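Side-chain contacts in Uly1 (Catenovulum maritimum, PDB 7DRQ), which acts as an ulvan lyase of polysaccharide lyase family 24, which degrades the algal polysaccharide ulvan, and binds calcium: residues Gln278-Leu283 and Arg288-Met293; Met328-Leu333 and Gly363-Trp368; Lys258-Tyr263 and Val320-Ala325. All blocks are in the same frame, centred on the assembly; numbering follows the deposited sequence.

Interaction 1. Residues Gln278-Leu283 and Arg288-Met293; sequences QRRFNL and RAQDGM. With CA (calcium ion), chain E.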
ATOM      1  N   GLN A 278       4.804  12.993   2.067  1.00 10.71           N
ATOM      2  CA  GLN A 278       5.537  13.797   3.030  1.00  8.23           C
ATOM      3  C   GLN A 278       7.006  13.392   2.986  1.00 10.68           C
ATOM      4  O   GLN A 278       7.370  12.353   2.438  1.00 12.31           O
ATOM      5  CB  GLN A 278       4.944  13.638   4.447  1.00 10.89           C
ATOM      6  CG  GLN A 278       3.439  13.920   4.438  1.00  8.80           C
ATOM      7  CD  GLN A 278       2.819  14.018   5.824  1.00 10.38           C
ATOM      8  OE1 GLN A 278       2.505  13.004   6.456  1.00 10.39           O
ATOM      9  NE2 GLN A 278       2.632  15.244   6.300  1.00 10.04           N
ATOM     10  N   ARG A 279       7.857  14.229   3.561  1.00  9.57           N
ATOM     11  CA  ARG A 279       9.299  14.085   3.422  1.00 10.92           C
ATOM     12  C   ARG A 279       9.908  13.783   4.787  1.00 12.49           C
ATOM     13  O   ARG A 279       9.456  14.312   5.802  1.00 12.89           O
ATOM     14  CB  ARG A 279       9.906  15.368   2.827  1.00 12.11           C
ATOM     15  CG  ARG A 279      11.412  15.519   3.063  1.00 10.98           C
ATOM     16  CD  ARG A 279      11.960  16.827   2.467  1.00 11.78           C
ATOM     17  NE  ARG A 279      11.408  18.002   3.137  1.00 13.68           N
ATOM     18  CZ  ARG A 279      11.427  19.233   2.622  1.00 15.94           C
ATOM     19  NH1 ARG A 279      11.993  19.438   1.443  1.00 11.95           N
ATOM     20  NH2 ARG A 279      10.926  20.258   3.310  1.00 10.97           N
ATOM     21  N   ARG A 280      10.914  12.910   4.831  1.00 11.77           N
ATOM     22  CA  ARG A 280      11.713  12.757   6.037  1.00 10.91           C
ATOM     23  C   ARG A 280      13.110  13.257   5.715  1.00 11.94           C
ATOM     24  O   ARG A 280      13.797  12.680   4.868  1.00 11.12           O
ATOM     25  CB  ARG A 280      11.772  11.316   6.553  1.00 14.01           C
ATOM     26  CG  ARG A 280      12.530  11.228   7.894  1.00 10.33           C
ATOM     27  CD  ARG A 280      12.558   9.808   8.481  1.00 13.45           C
ATOM     28  NE  ARG A 280      11.222   9.285   8.766  1.00 13.08           N
ATOM     29  CZ  ARG A 280      10.984   8.103   9.326  1.00 16.17           C
ATOM     30  NH1 ARG A 280      11.993   7.329   9.703  1.00 14.06           N
ATOM     31  NH2 ARG A 280       9.732   7.695   9.524  1.00 15.49           N
ATOM     32  N   PHE A 281      13.546  14.286   6.374  1.00 12.19           N
ATOM     33  CA  PHE A 281      14.848  14.850   6.129  1.00 13.16           C
ATOM     34  C   PHE A 281      15.917  14.362   7.108  1.00 13.98           C
ATOM     35  O   PHE A 281      17.038  14.465   6.825  1.00 13.09           O
ATOM     36  CB  PHE A 281      14.807  16.384   6.296  1.00 12.12           C
ATOM     37  CG  PHE A 281      15.008  17.180   5.056  1.00 15.73           C
ATOM     38  CD1 PHE A 281      15.973  16.885   4.168  1.00 15.97           C
ATOM     39  CD2 PHE A 281      14.247  18.308   4.823  1.00 23.52           C
ATOM     40  CE1 PHE A 281      16.148  17.627   3.042  1.00 16.73           C
ATOM     41  CE2 PHE A 281      14.439  19.083   3.702  1.00 27.35           C
ATOM     42  CZ  PHE A 281      15.409  18.730   2.802  1.00 26.80           C
ATOM     43  N   ASN A 282      15.509  13.910   8.270  1.00 11.77           N
ATOM     44  CA  ASN A 282      16.451  13.483   9.298  1.00 11.93           C
ATOM     45  C   ASN A 282      17.422  14.590   9.663  1.00 13.90           C
ATOM     46  O   ASN A 282      18.578  14.329  10.002  1.00 14.06           O
ATOM     47  CB  ASN A 282      17.214  12.233   8.876  1.00 14.53           C
ATOM     48  CG  ASN A 282      16.284  11.105   8.471  1.00 11.90           C
ATOM     49  OD1 ASN A 282      15.661  10.461   9.324  1.00 13.79           O
ATOM     50  ND2 ASN A 282      16.189  10.867   7.169  1.00 12.22           N
ATOM     51  N   LEU A 283      16.976  15.819   9.577  1.00 14.27           N
ATOM     52  CA  LEU A 283      17.731  16.906  10.184  1.00 12.46           C
ATOM     53  C   LEU A 283      17.511  16.913  11.690  1.00 17.65           C
ATOM     54  O   LEU A 283      16.422  16.578  12.164  1.00 13.70           O
ATOM     55  CB  LEU A 283      17.284  18.242   9.623  1.00 10.29           C
ATOM     56  CG  LEU A 283      17.546  18.511   8.154  1.00 11.30           C
ATOM     57  CD1 LEU A 283      16.578  19.579   7.671  1.00 15.31           C
ATOM     58  CD2 LEU A 283      18.992  18.960   7.985  1.00 15.71           C
ATOM     59  N   ARG A 288      10.389  15.143  14.480  1.00 14.22           N
ATOM     60  CA  ARG A 288      10.815  13.815  14.915  1.00 14.44           C
ATOM     61  C   ARG A 288      10.975  12.871  13.734  1.00 13.91           C
ATOM     62  O   ARG A 288      11.867  12.012  13.727  1.00 13.70           O
ATOM     63  CB  ARG A 288       9.794  13.253  15.902  1.00 14.25           C
ATOM     64  CG  ARG A 288      10.108  11.865  16.394  1.00 14.99           C
ATOM     65  CD  ARG A 288       9.067  11.436  17.429  1.00 18.91           C
ATOM     66  NE  ARG A 288       9.259  10.048  17.830  1.00 22.64           N
ATOM     67  CZ  ARG A 288       8.321   9.112  17.777  1.00 28.12           C
ATOM     68  NH1 ARG A 288       7.104   9.406  17.343  1.00 26.84           N
ATOM     69  NH2 ARG A 288       8.596   7.879  18.178  1.00 29.98           N
ATOM     70  N   ALA A 289      10.106  13.003  12.732  1.00 15.33           N
ATOM     71  CA  ALA A 289      10.124  12.125  11.571  1.00 13.66           C
ATOM     72  C   ALA A 289       9.831  12.939  10.323  1.00 14.22           C
ATOM     73  O   ALA A 289      10.691  13.702   9.873  1.00 12.48           O
ATOM     74  CB  ALA A 289       9.130  10.975  11.749  1.00 14.01           C
ATOM     75  N   GLN A 290       8.615  12.841   9.780  1.00 12.28           N
ATOM     76  CA  GLN A 290       8.354  13.533   8.517  1.00 13.30           C
ATOM     77  C   GLN A 290       8.101  15.024   8.724  1.00 12.13           C
ATOM     78  O   GLN A 290       7.817  15.503   9.829  1.00 13.12           O
ATOM     79  CB  GLN A 290       7.164  12.897   7.784  1.00 10.63           C
ATOM     80  CG  GLN A 290       7.482  11.632   6.984  1.00 10.58           C
ATOM     81  CD  GLN A 290       7.582  10.399   7.843  1.00 14.69           C
ATOM     82  OE1 GLN A 290       8.651  10.067   8.363  1.00 12.44           O
ATOM     83  NE2 GLN A 290       6.456   9.685   7.997  1.00 16.01           N
ATOM     84  N   ASP A 291       8.197  15.756   7.619  1.00 10.49           N
ATOM     85  CA  ASP A 291       7.852  17.170   7.557  1.00  9.68           C
ATOM     86  C   ASP A 291       7.192  17.439   6.212  1.00 11.75           C
ATOM     87  O   ASP A 291       7.345  16.674   5.257  1.00 10.95           O
ATOM     88  CB  ASP A 291       9.094  18.081   7.740  1.00  9.65           C
ATOM     89  CG  ASP A 291      10.014  18.077   6.519  1.00 14.67           C
ATOM     90  OD1 ASP A 291       9.809  18.921   5.623  1.00 16.63           O
ATOM     91  OD2 ASP A 291      10.943  17.233   6.459  1.00 12.65           O
ATOM     92  N   GLY A 292       6.452  18.539   6.148  1.00 10.24           N
ATOM     93  CA  GLY A 292       5.892  19.001   4.901  1.00 10.94           C
ATOM     94  C   GLY A 292       4.738  18.164   4.389  1.00 12.52           C
ATOM     95  O   GLY A 292       4.397  17.121   4.966  1.00 12.27           O
HETATM   96  N   MSE A 293       4.122  18.625   3.316  1.00 12.47           N
HETATM   97  CA  MSE A 293       3.090  17.876   2.612  1.00  9.96           C
HETATM   98  C   MSE A 293       3.201  18.267   1.142  1.00 11.28           C
HETATM   99  O   MSE A 293       3.274  19.453   0.806  1.00 12.02           O
HETATM  100  CB  MSE A 293       1.707  18.180   3.187  1.00 11.12           C
HETATM  101  CG  MSE A 293       0.598  17.366   2.581  1.00 11.43           C
HETATM  102 SE   MSE A 293      -1.077  17.743   3.563  1.00 21.36          SE
HETATM  103  CE  MSE A 293      -0.687  16.905   5.262  1.00 13.21           C
TER
HETATM  104 CA    CA E 603      14.300  15.616  12.184  1.00 30.00          CA
HETATM  105  O   HOH W   1       3.930  10.530   6.671  1.00 14.42           O
HETATM  106  O   HOH W   2      11.873  15.588   8.278  1.00 15.90           O
HETATM  107  O   HOH W   3      13.401  13.716  10.806  1.00 14.50           O
HETATM  108  O   HOH W   4      14.295  11.351  11.454  1.00 15.52           O
HETATM  109  O   HOH W   5      14.009  16.553   9.915  1.00 13.94           O
HETATM  110  O   HOH W   6      14.912  15.792  14.649  1.00 16.29           O
HETATM  111  O   HOH W   7      15.625  13.760  12.552  1.00 16.39           O
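The Arg279 guanidinium has the Asp291 carboxylate at its edge and Phe281 CE2 over the centre of one face. Arg279 CD in turn lies over one face of the Phe281 ring, offset toward the rim. Arg279 NH2 forms a salt bridge with Asp291 OD1 at 2.9 Å. Arg279 NE bonds to the same Asp291 OD1 at 3.1 Å, and both donors use its syn lone pair. The guanidinium and carboxylate planes are turned 32° apart. Asp291 CG sits between its backbone N and carbonyl carbon (chi1 73°), which swings the carboxylate back toward Arg279.

The Arg280 guanidinium meets the Gln290 amide edge to edge, 15° from coplanar. Gln290 OE1 takes Arg280 NE at 2.7 Å and Arg280 NH2 at 2.9 Å. Beyond this pair Gln278 NE2 donates to Gly292 O at 2.9 Å, and water 1 joins the amides of Gln278 and Gln290.

Water 2 donates to Asp291 OD2 (2.6 Å) and to Ala289 O, and accepts from Phe281 N. Water 3 donates to Ala289 O and is also a calcium ligand. The ion is bound by Leu283 O at 2.3 Å and by four waters, with Asp285 and Phe287 completing the site. This is a beta hairpin of antiparallel strands, as expected in a blade of a beta-propeller, with a calcium ion held in its connecting loop.

Interaction 2. Residues Met328-Leu333 and Gly363-Trp368; sequences MRPGDL and GQTNEW
Thr365 faces both Pro330 and Leu333, and all three residues send their CB toward the opposite segment. Thr365 turns its two branches to different jobs. Its OG1 lies beside its own backbone N (chi1 -59°) and points at the two apolar side chains. OG1 comes within 3.3 Å of Pro330 CB. It is 3.9 Å from Leu333 CD1. The other branch, Thr365 CG2, is anti to the backbone N and rests 3.6 Å from Pro330 O. The hydroxyl thus meets carbon atoms of the turn, while the methyl meets a backbone oxygen.

The Leu333 and Thr365 side chains cross at about a right angle. Leu333 meets the hydroxyl with the CD1 methyl. Pro330 meets it with the CB corner of its ring.

The spacing of Pro330 and Leu333 is set by a short 3-10 turn over 330-333. Leu333 N bonds to Pro330 O at 2.9 Å, and Asp332 N bonds to Arg329 O at 2.9 Å. This puts both side chains on the side of the turn that looks at strand 359-369.

Pro330 also touches Ile345 and Met293, and Thr365 touches Val343 and Leu334. The loop after strand 326-328 here meets strand 359-369 of the next sheet in the chain, consistent with packing between neighbouring blades of a beta-propeller. No hydrogen bond or salt bridge crosses the contact. The two segments meet by van der Waals contact, so shape, not bond direction, probably governs how these side chains fit.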
HETATM    1  N   MSE A 328       1.490  22.268   1.704  1.00 11.29           N
HETATM    2  CA  MSE A 328       1.177  22.668   3.096  1.00 14.04           C
HETATM    3  C   MSE A 328       2.329  22.301   4.025  1.00 13.70           C
HETATM    4  O   MSE A 328       3.040  21.337   3.767  1.00 15.12           O
HETATM    5  CB  MSE A 328      -0.140  22.005   3.556  1.00 14.41           C
HETATM    6  CG  MSE A 328      -0.879  22.677   4.746  1.00 14.48           C
HETATM    7 SE   MSE A 328      -0.387  22.034   6.533  0.59 13.74          SE
HETATM    8  CE  MSE A 328      -0.518  20.039   6.164  1.00 29.69           C
ATOM      9  N   ARG A 329       2.545  23.076   5.086  1.00 15.19           N
ATOM     10  CA  ARG A 329       3.590  22.740   6.051  1.00  9.88           C
ATOM     11  C   ARG A 329       2.908  22.309   7.332  1.00 14.20           C
ATOM     12  O   ARG A 329       2.450  23.170   8.091  1.00 12.78           O
ATOM     13  CB  ARG A 329       4.500  23.941   6.317  1.00 15.38           C
ATOM     14  CG  ARG A 329       5.217  24.496   5.096  1.00 15.36           C
ATOM     15  CD  ARG A 329       6.535  23.790   4.868  1.00 17.27           C
ATOM     16  NE  ARG A 329       7.335  24.540   3.906  1.00 13.38           N
ATOM     17  CZ  ARG A 329       8.306  24.013   3.169  1.00 17.20           C
ATOM     18  NH1 ARG A 329       8.604  22.724   3.283  1.00 13.80           N
ATOM     19  NH2 ARG A 329       8.963  24.780   2.307  1.00 18.98           N
ATOM     20  N   PRO A 330       2.816  21.010   7.641  1.00 11.59           N
ATOM     21  CA  PRO A 330       2.059  20.607   8.853  1.00 10.77           C
ATOM     22  C   PRO A 330       2.668  21.111  10.156  1.00 13.32           C
ATOM     23  O   PRO A 330       1.954  21.202  11.168  1.00 13.05           O
ATOM     24  CB  PRO A 330       2.072  19.072   8.794  1.00 13.30           C
ATOM     25  CG  PRO A 330       2.374  18.726   7.377  1.00 14.26           C
ATOM     26  CD  PRO A 330       3.196  19.859   6.809  1.00 13.16           C
ATOM     27  N   GLY A 331       3.965  21.437  10.169  1.00 15.15           N
ATOM     28  CA  GLY A 331       4.553  22.066  11.349  1.00 12.49           C
ATOM     29  C   GLY A 331       3.826  23.344  11.752  1.00 16.23           C
ATOM     30  O   GLY A 331       3.788  23.693  12.942  1.00 15.63           O
ATOM     31  N   ASP A 332       3.242  24.053  10.770  1.00 14.80           N
ATOM     32  CA  ASP A 332       2.447  25.225  11.026  1.00 13.64           C
ATOM     33  C   ASP A 332       1.300  24.948  11.987  1.00 16.09           C
ATOM     34  O   ASP A 332       0.801  25.896  12.611  1.00 18.51           O
ATOM     35  CB  ASP A 332       1.861  25.736   9.708  1.00 15.61           C
ATOM     36  CG  ASP A 332       2.910  26.152   8.776  1.00 21.75           C
ATOM     37  OD1 ASP A 332       4.103  26.076   9.216  1.00 22.45           O
ATOM     38  OD2 ASP A 332       2.653  26.775   7.703  1.00 17.21           O
ATOM     39  N   LEU A 333       0.773  23.724  11.999  1.00 13.79           N
ATOM     40  CA  LEU A 333      -0.362  23.391  12.839  1.00 13.94           C
ATOM     41  C   LEU A 333      -0.005  23.358  14.321  1.00 13.73           C
ATOM     42  O   LEU A 333      -0.910  23.363  15.171  1.00 14.67           O
ATOM     43  CB  LEU A 333      -0.929  22.039  12.404  1.00 13.97           C
ATOM     44  CG  LEU A 333      -1.261  21.929  10.917  1.00 13.79           C
ATOM     45  CD1 LEU A 333      -1.701  20.508  10.558  1.00 14.73           C
ATOM     46  CD2 LEU A 333      -2.318  22.940  10.508  1.00 17.59           C
ATOM     47  N   GLY A 363      -3.796  14.637   6.917  1.00 11.59           N
ATOM     48  CA  GLY A 363      -2.602  14.328   7.680  1.00 11.32           C
ATOM     49  C   GLY A 363      -2.914  14.258   9.159  1.00 12.69           C
ATOM     50  O   GLY A 363      -3.929  14.781   9.630  1.00 10.65           O
ATOM     51  N   GLN A 364      -2.021  13.597   9.889  1.00  9.89           N
ATOM     52  CA  GLN A 364      -2.036  13.600  11.346  1.00 11.76           C
ATOM     53  C   GLN A 364      -0.710  14.169  11.827  1.00 12.91           C
ATOM     54  O   GLN A 364       0.357  13.638  11.501  1.00 11.03           O
ATOM     55  CB  GLN A 364      -2.252  12.207  11.930  1.00 13.00           C
ATOM     56  CG  GLN A 364      -2.396  12.262  13.449  1.00 16.52           C
ATOM     57  CD  GLN A 364      -2.528  10.902  14.094  1.00 18.38           C
ATOM     58  OE1 GLN A 364      -2.873   9.915  13.437  1.00 17.97           O
ATOM     59  NE2 GLN A 364      -2.271  10.843  15.401  1.00 17.62           N
ATOM     60  N   THR A 365      -0.780  15.245  12.597  1.00 10.03           N
ATOM     61  CA  THR A 365       0.403  15.948  13.081  1.00 12.82           C
ATOM     62  C   THR A 365       0.349  15.954  14.601  1.00 13.01           C
ATOM     63  O   THR A 365      -0.556  16.558  15.185  1.00 12.82           O
ATOM     64  CB  THR A 365       0.442  17.372  12.523  1.00 10.53           C
ATOM     65  OG1 THR A 365       0.446  17.312  11.089  1.00 11.53           O
ATOM     66  CG2 THR A 365       1.705  18.133  13.010  1.00 10.53           C
ATOM     67  N   ASN A 366       1.308  15.290  15.244  1.00 13.13           N
ATOM     68  CA  ASN A 366       1.265  15.107  16.691  1.00 10.60           C
ATOM     69  C   ASN A 366       2.280  16.004  17.388  1.00 14.87           C
ATOM     70  O   ASN A 366       3.381  16.228  16.874  1.00 15.37           O
ATOM     71  CB  ASN A 366       1.541  13.653  17.069  1.00 11.66           C
ATOM     72  CG  ASN A 366       0.561  12.700  16.430  1.00 14.11           C
ATOM     73  OD1 ASN A 366      -0.640  12.971  16.389  1.00 17.69           O
ATOM     74  ND2 ASN A 366       1.064  11.589  15.912  1.00 16.09           N
ATOM     75  N   GLU A 367       1.911  16.494  18.569  1.00 13.57           N
ATOM     76  CA  GLU A 367       2.862  17.183  19.434  1.00 15.12           C
ATOM     77  C   GLU A 367       3.531  16.165  20.348  1.00 16.65           C
ATOM     78  O   GLU A 367       2.851  15.361  20.992  1.00 15.08           O
ATOM     79  CB  GLU A 367       2.181  18.272  20.263  1.00 14.56           C
ATOM     80  CG  GLU A 367       3.212  19.122  21.036  1.00 18.18           C
ATOM     81  CD  GLU A 367       2.613  20.353  21.678  1.00 20.07           C
ATOM     82  OE1 GLU A 367       1.379  20.493  21.630  1.00 21.14           O
ATOM     83  OE2 GLU A 367       3.380  21.181  22.228  1.00 19.02           O
ATOM     84  N   TRP A 368       4.860  16.219  20.421  1.00 16.37           N
ATOM     85  CA  TRP A 368       5.668  15.174  21.043  1.00 17.78           C
ATOM     86  C   TRP A 368       6.521  15.818  22.131  1.00 15.74           C
ATOM     87  O   TRP A 368       7.484  16.528  21.825  1.00 17.18           O
ATOM     88  CB  TRP A 368       6.519  14.491  19.970  1.00 17.08           C
ATOM     89  CG  TRP A 368       7.451  13.405  20.416  1.00 18.45           C
ATOM     90  CD1 TRP A 368       8.782  13.537  20.707  1.00 19.15           C
ATOM     91  CD2 TRP A 368       7.147  12.015  20.560  1.00 19.69           C
ATOM     92  NE1 TRP A 368       9.313  12.317  21.048  1.00 19.99           N
ATOM     93  CE2 TRP A 368       8.333  11.367  20.965  1.00 20.27           C
ATOM     94  CE3 TRP A 368       5.982  11.256  20.407  1.00 21.45           C
ATOM     95  CZ2 TRP A 368       8.388  10.001  21.223  1.00 22.59           C
ATOM     96  CZ3 TRP A 368       6.040   9.897  20.658  1.00 26.28           C
ATOM     97  CH2 TRP A 368       7.234   9.282  21.059  1.00 24.55           C
TER

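Interaction 3. Residues Lys258-Tyr263 and Val320-Ala325; sequences KNWSIY and VKADEA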
ATOM      1  N   LYS A 258      20.467  18.189   1.550  1.00 12.86           N
ATOM      2  CA  LYS A 258      20.715  16.931   2.239  1.00 13.62           C
ATOM      3  C   LYS A 258      19.906  15.856   1.530  1.00 14.41           C
ATOM      4  O   LYS A 258      18.921  16.156   0.852  1.00 13.72           O
ATOM      5  CB  LYS A 258      20.307  17.028   3.721  1.00 15.82           C
ATOM      6  CG  LYS A 258      20.585  15.812   4.592  1.00 22.37           C
ATOM      7  CD  LYS A 258      19.864  15.969   5.910  1.00 13.17           C
ATOM      8  CE  LYS A 258      20.177  14.851   6.911  1.00 19.21           C
ATOM      9  NZ  LYS A 258      19.994  13.492   6.371  1.00 28.73           N
ATOM     10  N   ASN A 259      20.330  14.606   1.691  1.00 13.71           N
ATOM     11  CA  ASN A 259      19.494  13.489   1.272  1.00 12.82           C
ATOM     12  C   ASN A 259      18.162  13.521   2.017  1.00 12.58           C
ATOM     13  O   ASN A 259      18.058  14.055   3.118  1.00 12.47           O
ATOM     14  CB  ASN A 259      20.197  12.161   1.554  1.00 13.92           C
ATOM     15  CG  ASN A 259      21.410  11.929   0.667  1.00 11.57           C
ATOM     16  OD1 ASN A 259      21.638  12.637  -0.321  1.00 12.32           O
ATOM     17  ND2 ASN A 259      22.204  10.931   1.031  1.00 14.92           N
ATOM     18  N   TRP A 260      17.129  12.928   1.410  1.00 10.80           N
ATOM     19  CA  TRP A 260      15.838  12.805   2.085  1.00 11.40           C
ATOM     20  C   TRP A 260      15.171  11.519   1.626  1.00  9.23           C
ATOM     21  O   TRP A 260      15.651  10.842   0.718  1.00 11.23           O
ATOM     22  CB  TRP A 260      14.936  14.022   1.823  1.00 11.45           C
ATOM     23  CG  TRP A 260      14.699  14.380   0.366  1.00 11.91           C
ATOM     24  CD1 TRP A 260      15.584  14.977  -0.496  1.00 12.77           C
ATOM     25  CD2 TRP A 260      13.493  14.172  -0.387  1.00 12.89           C
ATOM     26  NE1 TRP A 260      15.001  15.153  -1.732  1.00 13.26           N
ATOM     27  CE2 TRP A 260      13.721  14.663  -1.692  1.00 12.32           C
ATOM     28  CE3 TRP A 260      12.247  13.617  -0.085  1.00 13.36           C
ATOM     29  CZ2 TRP A 260      12.741  14.625  -2.687  1.00 12.47           C
ATOM     30  CZ3 TRP A 260      11.279  13.571  -1.085  1.00 11.45           C
ATOM     31  CH2 TRP A 260      11.533  14.065  -2.365  1.00 12.89           C
ATOM     32  N   SER A 261      14.071  11.166   2.296  1.00 10.43           N
ATOM     33  CA  SER A 261      13.281   9.984   1.971  1.00 10.13           C
ATOM     34  C   SER A 261      11.816  10.386   1.846  1.00 10.70           C
ATOM     35  O   SER A 261      11.379  11.402   2.391  1.00 13.61           O
ATOM     36  CB  SER A 261      13.445   8.892   3.036  1.00 14.30           C
ATOM     37  OG  SER A 261      12.948   7.652   2.549  1.00 22.12           O
ATOM     38  N   ILE A 262      11.049   9.572   1.133  1.00 11.86           N
ATOM     39  CA  ILE A 262       9.735   9.977   0.648  1.00 11.48           C
ATOM     40  C   ILE A 262       8.687   9.015   1.192  1.00 13.17           C
ATOM     41  O   ILE A 262       8.851   7.792   1.113  1.00 12.79           O
ATOM     42  CB  ILE A 262       9.717  10.047  -0.894  1.00 14.40           C
ATOM     43  CG1 ILE A 262       8.323  10.404  -1.426  1.00 13.40           C
ATOM     44  CG2 ILE A 262      10.256   8.739  -1.516  1.00 11.68           C
ATOM     45  CD1 ILE A 262       8.360  10.852  -2.885  1.00 10.47           C
ATOM     46  N   TYR A 263       7.629   9.576   1.781  1.00 13.06           N
ATOM     47  CA  TYR A 263       6.591   8.823   2.484  1.00 13.98           C
ATOM     48  C   TYR A 263       5.261   9.199   1.846  1.00 12.21           C
ATOM     49  O   TYR A 263       4.676  10.231   2.186  1.00 13.26           O
ATOM     50  CB  TYR A 263       6.609   9.130   3.989  1.00 12.51           C
ATOM     51  CG  TYR A 263       7.798   8.510   4.675  1.00 14.92           C
ATOM     52  CD1 TYR A 263       9.060   9.084   4.567  1.00 12.34           C
ATOM     53  CD2 TYR A 263       7.670   7.336   5.407  1.00 17.46           C
ATOM     54  CE1 TYR A 263      10.157   8.505   5.176  1.00 14.19           C
ATOM     55  CE2 TYR A 263       8.764   6.753   6.020  1.00 14.35           C
ATOM     56  CZ  TYR A 263      10.000   7.342   5.897  1.00 16.23           C
ATOM     57  OH  TYR A 263      11.089   6.768   6.495  1.00 15.32           O
ATOM     58  N   VAL A 320      14.377  16.675  -7.130  1.00 12.67           N
ATOM     59  CA  VAL A 320      15.476  16.759  -6.178  1.00 12.08           C
ATOM     60  C   VAL A 320      15.079  17.527  -4.925  1.00 10.89           C
ATOM     61  O   VAL A 320      15.419  17.115  -3.816  1.00 11.63           O
ATOM     62  CB  VAL A 320      16.729  17.389  -6.820  1.00 14.92           C
ATOM     63  CG1 VAL A 320      17.867  17.456  -5.797  1.00 13.28           C
ATOM     64  CG2 VAL A 320      17.153  16.603  -8.053  1.00 13.66           C
ATOM     65  N   LYS A 321      14.372  18.650  -5.089  1.00 13.32           N
ATOM     66  CA  LYS A 321      13.914  19.505  -3.995  1.00 12.96           C
ATOM     67  C   LYS A 321      12.408  19.318  -3.839  1.00 12.20           C
ATOM     68  O   LYS A 321      11.632  19.807  -4.670  1.00 12.73           O
ATOM     69  CB  LYS A 321      14.213  20.978  -4.282  1.00 16.46           C
ATOM     70  CG  LYS A 321      15.675  21.379  -4.407  1.00 18.47           C
ATOM     71  CD  LYS A 321      15.754  22.894  -4.735  1.00 23.19           C
ATOM     72  CE  LYS A 321      15.666  23.180  -6.261  1.00 34.71           C
ATOM     73  NZ  LYS A 321      14.348  23.721  -6.806  1.00 28.15           N
ATOM     74  N   ALA A 322      11.992  18.649  -2.762  1.00 12.75           N
ATOM     75  CA  ALA A 322      10.568  18.361  -2.583  1.00 10.60           C
ATOM     76  C   ALA A 322       9.710  19.626  -2.589  1.00 12.24           C
ATOM     77  O   ALA A 322       8.554  19.584  -3.030  1.00 12.67           O
ATOM     78  CB  ALA A 322      10.350  17.580  -1.283  1.00 12.40           C
ATOM     79  N   ASP A 323      10.250  20.759  -2.121  1.00 10.09           N
ATOM     80  CA  ASP A 323       9.441  21.967  -1.994  1.00 12.77           C
ATOM     81  C   ASP A 323       8.834  22.433  -3.315  1.00 13.58           C
ATOM     82  O   ASP A 323       7.842  23.167  -3.288  1.00 12.57           O
ATOM     83  CB  ASP A 323      10.267  23.101  -1.375  1.00 15.27           C
ATOM     84  CG  ASP A 323      10.426  22.957   0.133  1.00 16.93           C
ATOM     85  OD1 ASP A 323       9.899  21.971   0.697  1.00 13.90           O
ATOM     86  OD2 ASP A 323      11.087  23.821   0.758  1.00 15.81           O
ATOM     87  N   GLU A 324       9.390  22.029  -4.467  1.00 13.22           N
ATOM     88  CA  GLU A 324       8.720  22.316  -5.734  1.00 13.10           C
ATOM     89  C   GLU A 324       7.282  21.832  -5.730  1.00 13.22           C
ATOM     90  O   GLU A 324       6.427  22.416  -6.399  1.00 14.53           O
ATOM     91  CB  GLU A 324       9.456  21.666  -6.904  1.00 11.94           C
ATOM     92  CG  GLU A 324      10.880  22.160  -7.079  1.00 13.36           C
ATOM     93  CD  GLU A 324      11.425  21.838  -8.456  1.00 18.30           C
ATOM     94  OE1 GLU A 324      10.615  21.727  -9.417  1.00 15.50           O
ATOM     95  OE2 GLU A 324      12.659  21.690  -8.570  1.00 14.66           O
ATOM     96  N   ALA A 325       7.003  20.765  -4.985  1.00 12.35           N
ATOM     97  CA  ALA A 325       5.690  20.129  -4.952  1.00 13.57           C
ATOM     98  C   ALA A 325       4.924  20.439  -3.668  1.00 10.69           C
ATOM     99  O   ALA A 325       3.934  19.777  -3.365  1.00 12.09           O
ATOM    100  CB  ALA A 325       5.844  18.617  -5.138  1.00 12.73           C
TER
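Trp260 NE1 donates to Val320 O at 2.9 Å, with an N-H...O angle of 146°. The bond is somewhat bent. Val320 O lies near the edge of the indole but tilted out of its plane, and the donor also sits off the carbonyl plane. Val320 takes part through its backbone, since its CB points away from Trp260.

Two residues on, Ala322 CB lies over one face of the indole. It is 4.1 Å from the centroid of the six-membered ring and 19° off the ring normal, a CH-pi contact. The methyl is offset toward the rim, and its closest ring atom is Trp260 CH2 at 3.9 Å. Trp260 CG takes the position between backbone N and carbonyl carbon (chi1 54°), which carries the ring toward segment 320-325.

Ala322 begins a 3-10 turn over 322-324. Ala325 N bonds to Ala322 O at 2.8 Å. Arg279 of the adjacent strand touches both Trp260 and Ala322. A leucine in place of Trp260 would probably leave Val320 O without this N-H donor and Ala322 CB without its aromatic face.

The contact ties the residues leading into strand 261-269 to the loop before strand 326-328. Both strands belong to one antiparallel sheet. The loop thus covers the entry to strand 261-269 within a single sheet of the propeller type.

In the fold
Interaction 1 sits between the other two. Its centre is about 10 Å from that of interaction 2 and about 9 Å from that of interaction 3. The centres of interactions 2 and 3 are about 17 Å apart. Interactions 1 and 3 share a sheet: Gln278 N lies 2.8 Å from Tyr263 O on the neighbouring strand. A charged cluster runs through all three. Arg329 NH1 and Arg279 NH2 are like charges only 3.4 Å apart. Asp323 lies next to both: its OD2 is salt-bridged to Arg329 NH2 at 2.8 Å, while its ion pair with Arg279 is long and weak. The calcium ion bound by Leu283 lies at interaction 1, about 11 Å from the Trp260 side chain.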